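Local coordinates for protein microbial serine proteinases; subtilisin (Bacillus subtilis, PDB 2GKO) that hydrolyses peptide bonds as a cold-adapted serine protease of the subtilisin family, carrying several bound calcium ions, at residues P171-I176 with G290-S295. Sequence-based numbering, arbitrary orientation.
Sequences PKPGSI and GNSAGS. With CA (calcium ion), chain D.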
loop_
_atom_site.group_PDB
_atom_site.type_symbol
_atom_site.label_atom_id
_atom_site.label_comp_id
_atom_site.label_asym_id
_atom_site.label_seq_id
_atom_site.Cartn_x
_atom_site.Cartn_y
_atom_site.Cartn_z
ATOM N N PRO A 171 -0.411 13.409 -15.086
ATOM C CA PRO A 171 -1.800 12.966 -15.097
ATOM C C PRO A 171 -2.291 12.296 -16.382
ATOM O O PRO A 171 -3.469 11.933 -16.454
ATOM C CB PRO A 171 -2.553 14.295 -14.915
ATOM C CG PRO A 171 -1.728 15.266 -15.654
ATOM C CD PRO A 171 -0.311 14.821 -15.452
ATOM N N LYS A 172 -1.446 12.143 -17.389
ATOM C CA LYS A 172 -1.973 11.722 -18.676
ATOM C C LYS A 172 -2.562 10.324 -18.646
ATOM O O LYS A 172 -2.054 9.459 -17.953
ATOM C CB LYS A 172 -0.921 11.844 -19.754
ATOM C CG LYS A 172 -0.553 13.297 -20.048
ATOM C CD LYS A 172 0.483 13.386 -21.178
ATOM C CE LYS A 172 -0.193 13.238 -22.566
ATOM N NZ LYS A 172 0.706 13.625 -23.713
ATOM N N PRO A 173 -3.637 10.104 -19.404
ATOM C CA PRO A 173 -4.207 8.764 -19.530
ATOM C C PRO A 173 -3.200 7.710 -19.953
ATOM O O PRO A 173 -2.278 7.959 -20.757
ATOM C CB PRO A 173 -5.277 8.949 -20.614
ATOM C CG PRO A 173 -5.697 10.367 -20.497
ATOM C CD PRO A 173 -4.414 11.097 -20.170
ATOM N N GLY A 174 -3.357 6.513 -19.395
ATOM C CA GLY A 174 -2.534 5.387 -19.771
ATOM C C GLY A 174 -1.142 5.361 -19.154
ATOM O O GLY A 174 -0.270 4.615 -19.598
ATOM N N SER A 175 -0.924 6.175 -18.125
ATOM C CA SER A 175 0.382 6.279 -17.476
ATOM C C SER A 175 0.615 5.278 -16.337
ATOM O O SER A 175 1.721 5.198 -15.784
ATOM C CB SER A 175 0.599 7.715 -16.977
ATOM O OG SER A 175 -0.488 8.217 -16.209
ATOM N N ILE A 176 -0.414 4.506 -15.981
ATOM C CA ILE A 176 -0.290 3.469 -14.980
ATOM C C ILE A 176 0.856 2.518 -15.299
ATOM O O ILE A 176 1.071 2.142 -16.456
ATOM C CB ILE A 176 -1.646 2.722 -14.805
ATOM C CG1 ILE A 176 -1.598 1.800 -13.585
ATOM C CG2 ILE A 176 -1.997 1.919 -16.039
ATOM C CD1 ILE A 176 -2.890 1.053 -13.327
ATOM N N GLY A 290 -9.951 16.004 -9.811
ATOM C CA GLY A 290 -8.645 15.649 -10.339
ATOM C C GLY A 290 -8.762 15.457 -11.845
ATOM O O GLY A 290 -9.843 15.180 -12.394
ATOM N N ASN A 291 -7.646 15.582 -12.551
ATOM C CA ASN A 291 -7.673 15.441 -13.996
ATOM C C ASN A 291 -8.213 14.081 -14.388
ATOM O O ASN A 291 -7.738 13.073 -13.904
ATOM C CB ASN A 291 -6.272 15.624 -14.601
ATOM C CG ASN A 291 -5.692 17.031 -14.402
ATOM O OD1 ASN A 291 -6.148 17.820 -13.584
ATOM N ND2 ASN A 291 -4.661 17.329 -15.167
ATOM N N SER A 292 -9.234 14.064 -15.245
ATOM C CA SER A 292 -9.890 12.844 -15.736
ATOM C C SER A 292 -10.757 12.132 -14.685
ATOM O O SER A 292 -11.267 11.043 -14.940
ATOM C CB SER A 292 -8.901 11.837 -16.372
ATOM O OG SER A 292 -8.174 12.441 -17.424
ATOM N N ALA A 293 -10.919 12.731 -13.519
ATOM C CA ALA A 293 -11.861 12.197 -12.543
ATOM C C ALA A 293 -13.260 12.684 -12.901
ATOM O O ALA A 293 -13.440 13.798 -13.398
ATOM C CB ALA A 293 -11.494 12.636 -11.143
ATOM N N GLY A 294 -14.246 11.834 -12.645
ATOM C CA GLY A 294 -15.637 12.239 -12.783
ATOM C C GLY A 294 -16.552 11.224 -12.150
ATOM O O GLY A 294 -16.152 10.369 -11.372
ATOM N N SER A 295 -17.826 11.321 -12.495
ATOM C CA SER A 295 -18.806 10.402 -11.958
ATOM C C SER A 295 -18.463 8.976 -12.327
ATOM O O SER A 295 -18.093 8.684 -13.460
ATOM C CB SER A 295 -20.203 10.781 -12.461
ATOM O OG SER A 295 -20.477 12.128 -12.095
HETATM CA CA CA D . -15.199 8.872 -9.979
HETATM O O HOH W 1 -5.650 13.246 -17.074
HETATM O O HOH W 2 -13.918 7.399 -8.523
#
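The Pro-171 ring, which follows a cis peptide bond, lies alongside the Asn-291 side chain, both pointing the same way, on the surface of the subtilisin fold. Each segment contains a type II beta turn: Pro-171 immediately precedes the first, Lys-172 to Ser-175, between strands 161-165 and 186-192, while Asn-291 and Ser-292 are the middle residues of the second, Gly-290 to Ala-293, after helix 271-283. Asn-291 ND2 makes the nearest approach, 3.6 Å from Pro-171 CG and 3.7 Å from Pro-171 CB. Asn-291 has CG anti to its carbonyl carbon (chi1 -64°), which carries the amide along the ring. Pro-173 CG reaches Ser-292 OG only loosely, at 4.5 Å. No direct hydrogen bond crosses the contact; instead one water bridges the segments, donating to Pro-171 O at 2.6 Å and hydrogen-bonded to Ser-292 OG at 2.7 Å. With just 120 Å² buried in total, this is a light contact, but Arg-208 is hydrogen-bonded to both segments, its side-chain NH2 to Asn-291 O and its backbone N to Ser-175 OG. The second turn, closed by Ala-293 N to Gly-290 O at 2.9 Å, leads into a calcium site, where Gly-294 O binds the ion at 2.3 Å together with a water, Asp-286 OD1, Ile-287 O, Gly-296 O and Asp-298 OD2. In the first turn the backbone bond is weak, and Ser-175 OG reinforces it by donating to Lys-172 O at 2.7 Å, with a C=O...OG angle of 162°.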